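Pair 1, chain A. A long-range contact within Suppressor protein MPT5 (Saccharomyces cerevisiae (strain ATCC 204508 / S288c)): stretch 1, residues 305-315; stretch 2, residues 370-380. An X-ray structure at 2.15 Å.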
# COMPACT_ATOMS: atom_id res chain seq x y z
N PHE A 305 17.46 25.47 0.86
CA PHE A 305 18.66 24.69 1.15
C PHE A 305 19.91 25.57 1.19
O PHE A 305 20.87 25.26 1.89
CB PHE A 305 18.83 23.56 0.13
CG PHE A 305 18.03 22.34 0.44
CD1 PHE A 305 18.64 21.09 0.50
CD2 PHE A 305 16.66 22.42 0.68
CE1 PHE A 305 17.90 19.95 0.79
CE2 PHE A 305 15.92 21.28 0.97
CZ PHE A 305 16.55 20.05 1.03
N THR A 306 19.90 26.66 0.43
CA THR A 306 21.01 27.60 0.43
C THR A 306 21.07 28.38 1.74
O THR A 306 22.12 28.48 2.37
CB THR A 306 20.94 28.57 -0.77
OG1 THR A 306 21.01 27.83 -1.99
CG2 THR A 306 22.09 29.57 -0.72
N VAL A 307 19.92 28.92 2.15
CA VAL A 307 19.82 29.64 3.41
C VAL A 307 20.20 28.75 4.60
O VAL A 307 20.90 29.18 5.51
CB VAL A 307 18.39 30.22 3.61
CG1 VAL A 307 18.21 30.76 5.02
CG2 VAL A 307 18.11 31.32 2.59
N ASN A 308 19.74 27.50 4.56
CA ASN A 308 19.95 26.57 5.68
C ASN A 308 21.10 25.59 5.46
O ASN A 308 21.16 24.56 6.12
CB ASN A 308 18.66 25.79 5.95
CG ASN A 308 17.51 26.68 6.37
OD1 ASN A 308 17.38 27.03 7.54
ND2 ASN A 308 16.67 27.05 5.41
N LEU A 309 22.02 25.94 4.56
CA LEU A 309 23.11 25.05 4.17
C LEU A 309 23.97 24.59 5.35
O LEU A 309 24.38 23.43 5.41
CB LEU A 309 23.98 25.72 3.10
CG LEU A 309 25.24 24.99 2.62
CD1 LEU A 309 24.91 23.62 2.06
CD2 LEU A 309 25.97 25.82 1.58
N ASN A 310 24.22 25.51 6.28
CA ASN A 310 25.08 25.23 7.42
C ASN A 310 24.56 24.13 8.34
O ASN A 310 25.33 23.37 8.92
CB ASN A 310 25.31 26.51 8.22
CG ASN A 310 26.47 26.38 9.17
OD1 ASN A 310 27.51 25.83 8.83
ND2 ASN A 310 26.30 26.89 10.39
N VAL A 311 23.24 24.07 8.50
CA VAL A 311 22.60 23.05 9.32
C VAL A 311 22.52 21.72 8.57
O VAL A 311 22.83 20.66 9.12
CB VAL A 311 21.19 23.48 9.76
CG1 VAL A 311 20.40 22.31 10.33
CG2 VAL A 311 21.27 24.61 10.77
N LEU A 312 22.11 21.79 7.31
CA LEU A 312 21.88 20.61 6.48
C LEU A 312 23.15 19.80 6.20
O LEU A 312 23.13 18.57 6.30
CB LEU A 312 21.22 21.02 5.16
CG LEU A 312 19.78 21.52 5.26
CD1 LEU A 312 19.36 22.24 4.00
CD2 LEU A 312 18.83 20.36 5.54
N ILE A 313 24.25 20.48 5.88
CA ILE A 313 25.50 19.80 5.55
C ILE A 313 26.07 19.06 6.76
O ILE A 313 26.90 18.15 6.62
CB ILE A 313 26.55 20.80 5.00
CG1 ILE A 313 27.63 20.08 4.19
CG2 ILE A 313 27.16 21.63 6.12
CD1 ILE A 313 28.69 21.00 3.62
N ARG A 314 25.59 19.44 7.93
CA ARG A 314 26.13 18.98 9.21
C ARG A 314 25.23 17.93 9.85
O ARG A 314 25.64 17.21 10.76
CB ARG A 314 26.25 20.19 10.14
CG ARG A 314 27.52 20.24 10.97
CD ARG A 314 27.69 21.64 11.56
NE ARG A 314 27.85 22.66 10.52
CZ ARG A 314 29.03 23.03 10.02
NH1 ARG A 314 30.15 22.47 10.47
NH2 ARG A 314 29.09 23.96 9.08
N ASP A 315 23.99 17.84 9.37
CA ASP A 315 22.99 16.98 10.00
C ASP A 315 23.07 15.52 9.54
O ASP A 315 23.35 15.25 8.37
CB ASP A 315 21.59 17.54 9.75
CG ASP A 315 20.52 16.76 10.48
OD1 ASP A 315 20.27 17.07 11.67
OD2 ASP A 315 19.92 15.85 9.87
N VAL A 370 29.30 26.61 -4.69
CA VAL A 370 30.44 27.36 -4.17
C VAL A 370 30.34 27.56 -2.66
O VAL A 370 31.34 27.51 -1.95
CB VAL A 370 30.67 28.71 -4.92
CG1 VAL A 370 30.68 28.49 -6.42
CG2 VAL A 370 29.62 29.75 -4.55
N LEU A 371 29.12 27.78 -2.15
CA LEU A 371 28.92 27.91 -0.71
C LEU A 371 29.21 26.59 -0.01
O LEU A 371 29.77 26.57 1.08
CB LEU A 371 27.49 28.38 -0.40
CG LEU A 371 27.13 29.82 -0.76
CD1 LEU A 371 25.68 30.13 -0.39
CD2 LEU A 371 28.06 30.79 -0.05
N THR A 372 28.84 25.49 -0.66
CA THR A 372 29.14 24.16 -0.15
C THR A 372 30.65 23.91 -0.08
O THR A 372 31.16 23.40 0.92
CB THR A 372 28.47 23.06 -0.99
OG1 THR A 372 27.04 23.24 -0.97
CG2 THR A 372 28.80 21.69 -0.45
N LYS A 373 31.36 24.29 -1.14
CA LYS A 373 32.81 24.11 -1.21
C LYS A 373 33.53 24.89 -0.10
O LYS A 373 34.51 24.40 0.47
CB LYS A 373 33.34 24.55 -2.59
CG LYS A 373 34.76 24.08 -2.90
CD LYS A 373 35.37 24.85 -4.07
CE LYS A 373 34.70 24.52 -5.40
NZ LYS A 373 35.39 23.43 -6.14
N GLU A 374 33.04 26.09 0.20
CA GLU A 374 33.62 26.92 1.26
C GLU A 374 33.47 26.27 2.63
O GLU A 374 34.29 26.48 3.52
CB GLU A 374 32.96 28.30 1.28
CG GLU A 374 33.17 29.17 0.05
CD GLU A 374 32.43 30.50 0.15
OE1 GLU A 374 31.49 30.60 0.97
OE2 GLU A 374 32.78 31.44 -0.60
N LEU A 375 32.41 25.48 2.80
CA LEU A 375 32.07 24.88 4.08
C LEU A 375 32.79 23.55 4.32
O LEU A 375 32.80 23.04 5.45
CB LEU A 375 30.56 24.66 4.19
CG LEU A 375 29.72 25.90 4.45
CD1 LEU A 375 28.25 25.55 4.57
CD2 LEU A 375 30.20 26.57 5.71
N LEU A 376 33.38 22.99 3.27
CA LEU A 376 34.05 21.69 3.35
C LEU A 376 35.07 21.52 4.49
O LEU A 376 35.08 20.47 5.15
CB LEU A 376 34.65 21.31 1.99
CG LEU A 376 33.63 20.89 0.94
CD1 LEU A 376 34.28 20.60 -0.40
CD2 LEU A 376 32.85 19.69 1.43
N PRO A 377 35.91 22.53 4.75
CA PRO A 377 36.82 22.35 5.90
C PRO A 377 36.10 22.37 7.25
O PRO A 377 36.69 21.93 8.24
CB PRO A 377 37.78 23.54 5.79
CG PRO A 377 37.05 24.55 4.98
CD PRO A 377 36.22 23.77 4.01
N SER A 378 34.87 22.86 7.30
CA SER A 378 34.13 22.96 8.56
C SER A 378 33.45 21.64 8.95
O SER A 378 32.92 21.52 10.06
CB SER A 378 33.10 24.09 8.51
OG SER A 378 32.07 23.82 7.57
N ILE A 379 33.48 20.67 8.05
CA ILE A 379 32.89 19.35 8.30
C ILE A 379 33.91 18.22 8.08
O ILE A 379 33.53 17.06 7.87
CB ILE A 379 31.67 19.09 7.39
CG1 ILE A 379 32.10 19.05 5.92
CG2 ILE A 379 30.61 20.16 7.61
CD1 ILE A 379 31.13 18.28 5.02
N LYS A 380 35.19 18.57 8.15
CA LYS A 380 36.30 17.64 7.94
C LYS A 380 36.18 16.36 8.78
O LYS A 380 36.58 15.28 8.34
CB LYS A 380 37.62 18.34 8.25
CG LYS A 380 38.86 17.46 8.16
CD LYS A 380 40.06 18.14 8.81
CE LYS A 380 41.19 17.14 9.07
NZ LYS A 380 41.70 16.52 7.82

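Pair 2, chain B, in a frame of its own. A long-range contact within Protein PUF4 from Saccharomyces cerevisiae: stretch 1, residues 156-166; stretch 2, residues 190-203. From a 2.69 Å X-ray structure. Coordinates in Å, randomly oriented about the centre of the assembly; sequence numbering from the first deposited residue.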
# COMPACT_ATOMS: atom_id res chain seq x y z
N ILE B 156 9.94 9.69 -5.64
CA ILE B 156 8.67 10.14 -5.07
C ILE B 156 8.74 11.61 -4.67
O ILE B 156 7.82 12.38 -4.92
CB ILE B 156 8.25 9.27 -3.87
CG1 ILE B 156 7.72 7.92 -4.35
CG2 ILE B 156 7.16 9.95 -3.07
CD1 ILE B 156 7.40 6.98 -3.23
N SER B 157 9.85 12.00 -4.05
CA SER B 157 10.06 13.39 -3.66
C SER B 157 9.76 14.36 -4.80
O SER B 157 9.32 15.48 -4.56
CB SER B 157 11.50 13.59 -3.17
OG SER B 157 11.74 12.87 -1.97
N ASP B 158 9.98 13.93 -6.04
CA ASP B 158 9.86 14.83 -7.18
C ASP B 158 8.51 14.76 -7.91
O ASP B 158 8.16 15.67 -8.66
CB ASP B 158 11.02 14.60 -8.15
CG ASP B 158 12.37 14.89 -7.52
OD1 ASP B 158 12.40 15.62 -6.51
OD2 ASP B 158 13.39 14.39 -8.04
N SER B 159 7.76 13.68 -7.70
CA SER B 159 6.43 13.55 -8.29
C SER B 159 5.42 13.25 -7.20
O SER B 159 4.51 12.44 -7.38
CB SER B 159 6.42 12.44 -9.35
OG SER B 159 7.59 12.47 -10.15
N CYS B 160 5.56 13.93 -6.07
CA CYS B 160 4.86 13.56 -4.86
C CYS B 160 3.35 13.63 -4.97
O CYS B 160 2.64 12.71 -4.58
CB CYS B 160 5.31 14.44 -3.69
SG CYS B 160 4.83 13.79 -2.09
N ILE B 161 2.87 14.75 -5.49
CA ILE B 161 1.44 15.00 -5.53
C ILE B 161 0.74 13.92 -6.37
O ILE B 161 -0.18 13.27 -5.90
CB ILE B 161 1.14 16.44 -6.04
CG1 ILE B 161 -0.37 16.69 -6.08
CG2 ILE B 161 1.82 16.70 -7.38
CD1 ILE B 161 -1.00 16.56 -4.72
N ASP B 162 1.21 13.69 -7.59
CA ASP B 162 0.57 12.71 -8.47
C ASP B 162 0.74 11.28 -7.99
O ASP B 162 -0.11 10.43 -8.25
CB ASP B 162 1.04 12.85 -9.92
CG ASP B 162 2.54 13.12 -10.02
OD1 ASP B 162 3.06 13.96 -9.25
OD2 ASP B 162 3.19 12.50 -10.90
N ILE B 163 1.84 11.00 -7.30
CA ILE B 163 2.06 9.65 -6.80
C ILE B 163 1.23 9.38 -5.54
O ILE B 163 0.67 8.30 -5.37
CB ILE B 163 3.56 9.35 -6.56
CG1 ILE B 163 4.11 8.54 -7.73
CG2 ILE B 163 3.76 8.58 -5.27
CD1 ILE B 163 5.61 8.43 -7.75
N ALA B 164 1.15 10.39 -4.68
CA ALA B 164 0.31 10.33 -3.50
C ALA B 164 -1.18 10.22 -3.84
O ALA B 164 -1.94 9.55 -3.14
CB ALA B 164 0.57 11.54 -2.62
N THR B 165 -1.60 10.88 -4.91
CA THR B 165 -3.02 10.90 -5.28
C THR B 165 -3.36 9.83 -6.33
O THR B 165 -4.40 9.91 -6.99
CB THR B 165 -3.47 12.28 -5.80
OG1 THR B 165 -2.61 12.69 -6.88
CG2 THR B 165 -3.42 13.33 -4.70
N HIS B 166 -2.49 8.84 -6.48
CA HIS B 166 -2.72 7.81 -7.47
C HIS B 166 -3.22 6.53 -6.82
O HIS B 166 -2.82 6.21 -5.72
CB HIS B 166 -1.44 7.55 -8.26
CG HIS B 166 -1.65 6.72 -9.48
ND1 HIS B 166 -1.80 5.35 -9.44
CD2 HIS B 166 -1.74 7.07 -10.79
CE1 HIS B 166 -1.98 4.89 -10.67
NE2 HIS B 166 -1.94 5.91 -11.50
N ASP B 190 7.40 15.51 5.36
CA ASP B 190 7.53 16.94 5.15
C ASP B 190 6.86 17.35 3.83
O ASP B 190 6.02 18.25 3.80
CB ASP B 190 9.00 17.35 5.14
CG ASP B 190 9.63 17.34 6.52
OD1 ASP B 190 8.91 17.17 7.52
OD2 ASP B 190 10.87 17.49 6.59
N LYS B 191 7.24 16.67 2.75
CA LYS B 191 6.65 16.94 1.44
C LYS B 191 5.13 16.74 1.44
O LYS B 191 4.37 17.59 0.95
CB LYS B 191 7.31 16.08 0.36
CG LYS B 191 8.83 16.22 0.35
CD LYS B 191 9.39 16.08 -1.05
CE LYS B 191 10.83 16.56 -1.12
NZ LYS B 191 11.18 17.05 -2.48
N LEU B 192 4.70 15.61 1.99
CA LEU B 192 3.29 15.29 2.11
C LEU B 192 2.53 16.35 2.92
O LEU B 192 1.41 16.72 2.58
CB LEU B 192 3.11 13.92 2.75
CG LEU B 192 3.70 12.75 1.96
CD1 LEU B 192 3.69 11.49 2.79
CD2 LEU B 192 2.94 12.55 0.67
N LEU B 193 3.17 16.82 3.99
CA LEU B 193 2.55 17.79 4.89
C LEU B 193 2.35 19.14 4.21
O LEU B 193 1.39 19.86 4.48
CB LEU B 193 3.40 17.96 6.15
CG LEU B 193 2.79 18.77 7.29
CD1 LEU B 193 1.68 17.98 7.99
CD2 LEU B 193 3.88 19.19 8.27
N ALA B 194 3.26 19.47 3.31
CA ALA B 194 3.10 20.65 2.48
C ALA B 194 1.90 20.51 1.53
O ALA B 194 1.49 21.48 0.91
CB ALA B 194 4.37 20.89 1.69
N LEU B 195 1.35 19.31 1.43
CA LEU B 195 0.27 19.05 0.47
C LEU B 195 -0.98 18.51 1.16
O LEU B 195 -1.89 18.01 0.50
CB LEU B 195 0.73 18.04 -0.59
CG LEU B 195 1.90 18.44 -1.49
CD1 LEU B 195 2.51 17.23 -2.20
CD2 LEU B 195 1.45 19.51 -2.47
N VAL B 196 -1.02 18.62 2.49
CA VAL B 196 -2.10 18.01 3.25
C VAL B 196 -3.50 18.48 2.84
O VAL B 196 -4.46 17.71 2.90
CB VAL B 196 -1.89 18.16 4.78
CG1 VAL B 196 -2.41 19.51 5.26
CG2 VAL B 196 -2.58 17.02 5.51
N ASP B 197 -3.62 19.74 2.42
CA ASP B 197 -4.91 20.25 1.96
C ASP B 197 -5.45 19.42 0.78
O ASP B 197 -6.54 18.84 0.86
CB ASP B 197 -4.80 21.73 1.57
CG ASP B 197 -4.73 22.66 2.78
OD1 ASP B 197 -4.62 22.18 3.93
OD2 ASP B 197 -4.79 23.90 2.58
N LYS B 198 -4.66 19.35 -0.29
CA LYS B 198 -5.02 18.60 -1.49
C LYS B 198 -5.29 17.12 -1.21
O LYS B 198 -6.30 16.57 -1.66
CB LYS B 198 -3.91 18.71 -2.55
CG LYS B 198 -3.78 20.10 -3.17
CD LYS B 198 -3.41 20.02 -4.65
CE LYS B 198 -3.60 21.37 -5.33
NZ LYS B 198 -3.78 21.24 -6.81
N LEU B 199 -4.38 16.48 -0.48
CA LEU B 199 -4.46 15.05 -0.21
C LEU B 199 -5.71 14.65 0.55
O LEU B 199 -6.28 13.60 0.33
CB LEU B 199 -3.23 14.61 0.59
CG LEU B 199 -1.86 14.84 -0.03
CD1 LEU B 199 -0.82 14.41 0.95
CD2 LEU B 199 -1.75 14.06 -1.31
N THR B 200 -6.12 15.51 1.48
CA THR B 200 -7.22 15.20 2.38
C THR B 200 -8.53 15.03 1.60
O THR B 200 -9.34 14.17 1.91
CB THR B 200 -7.34 16.30 3.47
OG1 THR B 200 -6.12 16.33 4.23
CG2 THR B 200 -8.52 16.04 4.42
N LEU B 201 -8.70 15.85 0.57
CA LEU B 201 -9.91 15.84 -0.25
C LEU B 201 -9.83 14.82 -1.37
O LEU B 201 -10.79 14.61 -2.11
CB LEU B 201 -10.13 17.23 -0.84
CG LEU B 201 -10.37 18.36 0.17
CD1 LEU B 201 -10.88 19.61 -0.54
CD2 LEU B 201 -11.34 17.89 1.27
N ASP B 202 -8.68 14.17 -1.49
CA ASP B 202 -8.44 13.27 -2.60
C ASP B 202 -8.90 11.84 -2.32
O ASP B 202 -8.73 11.35 -1.20
CB ASP B 202 -6.96 13.28 -2.95
CG ASP B 202 -6.66 12.49 -4.18
OD1 ASP B 202 -6.35 11.29 -4.05
OD2 ASP B 202 -6.78 13.06 -5.29
N PRO B 203 -9.46 11.16 -3.33
CA PRO B 203 -9.90 9.77 -3.24
C PRO B 203 -8.81 8.88 -2.66
O PRO B 203 -9.08 8.03 -1.80
CB PRO B 203 -10.12 9.36 -4.69
CG PRO B 203 -10.26 10.61 -5.44
CD PRO B 203 -9.56 11.69 -4.70
O HOH W 1 -6.73 11.05 -7.68

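What backbone do the two contacts share? In both, the helix of the first stretch is interrupted at one residue, Asn308(A) in pair 1 and Ser159(B) in pair 2, and a second short helix follows; the second stretch enters as a helix, which gives way to a 3-10 segment in pair 1 and, past a type I turn, to a second helix in pair 2. Fourteen central residues superpose with an RMSD of 0.6 Å. Leu309(A) falls on Cys160(B) and Leu375(A) on Leu195(B), with CA atoms 0.2 and 0.4 Å apart. The fit loosens toward the end of the second stretch, where Ile379(A) and Leu199(B) lie 1.8 Å apart at CA. The buried areas are nearly equal, 487 and 503 Å².

How is the matched centre filled? Leu309(A) and Cys160(B) both point toward the other stretch, yet they differ in bulk. Leu309(A) packs against two leucines: its CD2 lies 3.6 Å from Leu371(A) CB, and its CG 3.6 Å from Leu375(A) CD1. In pair 2 the larger residue sits across the gap: Leu192(B), matching Thr372(A), brings CD2 to 3.6 Å from Cys160(B) SG. At the next step Ala164(B) replaces Ile313(A), and here too Leu192(B) reaches in. Ile313(A) extends CD1 to 3.9 Å from Ile379(A) CD1, whereas Ala164(B) offers only CB, which Leu199(B) CD2 approaches to 3.7 Å and Leu192(B) CD2 to 4.2 Å.

What happens at the first end of the contact? Thr306(A) and Ser157(B) coincide, but their partners differ in character. Thr306(A) CG2 rests 3.6 Å from Leu371(A) CD1, a purely carbon contact. At the leucine's position pair 2 has Lys191(B), whose long chain carries NZ to Ser157(B) O, where it donates a hydrogen bond of 3.2 Å to a backbone carbonyl. Asp158(B) OD1 lies 4.4 Å from Lys191(B) NZ, close enough for opposite charges to sense each other but beyond a salt bridge.

How is the other end closed? Arg314(A) starts sideways, and its end comes nearer to the second stretch. Arg314(A) NH1 donates a weak hydrogen bond to Ser378(A) O at 3.0 Å, and Arg314(A) NH2 another weak one to Ser378(A) OG at 3.3 Å, while Ile379(A) CG2 covers one face of the guanidinium. Within its own stretch, Arg314(A) NE donates to Asn310(A) O at 3.1 Å, helping to hold the arginine in place. Thr165(B), at the matching position, is far shorter: its OG1 turns back to donate to Ile161(B) O at 2.7 Å, and its CG2 packs 3.8 Å from Leu199(B) CD2. A water completes the link, donating to Thr165(B) O at 2.7 Å and to Asp202(B) OD2 at 3.1 Å.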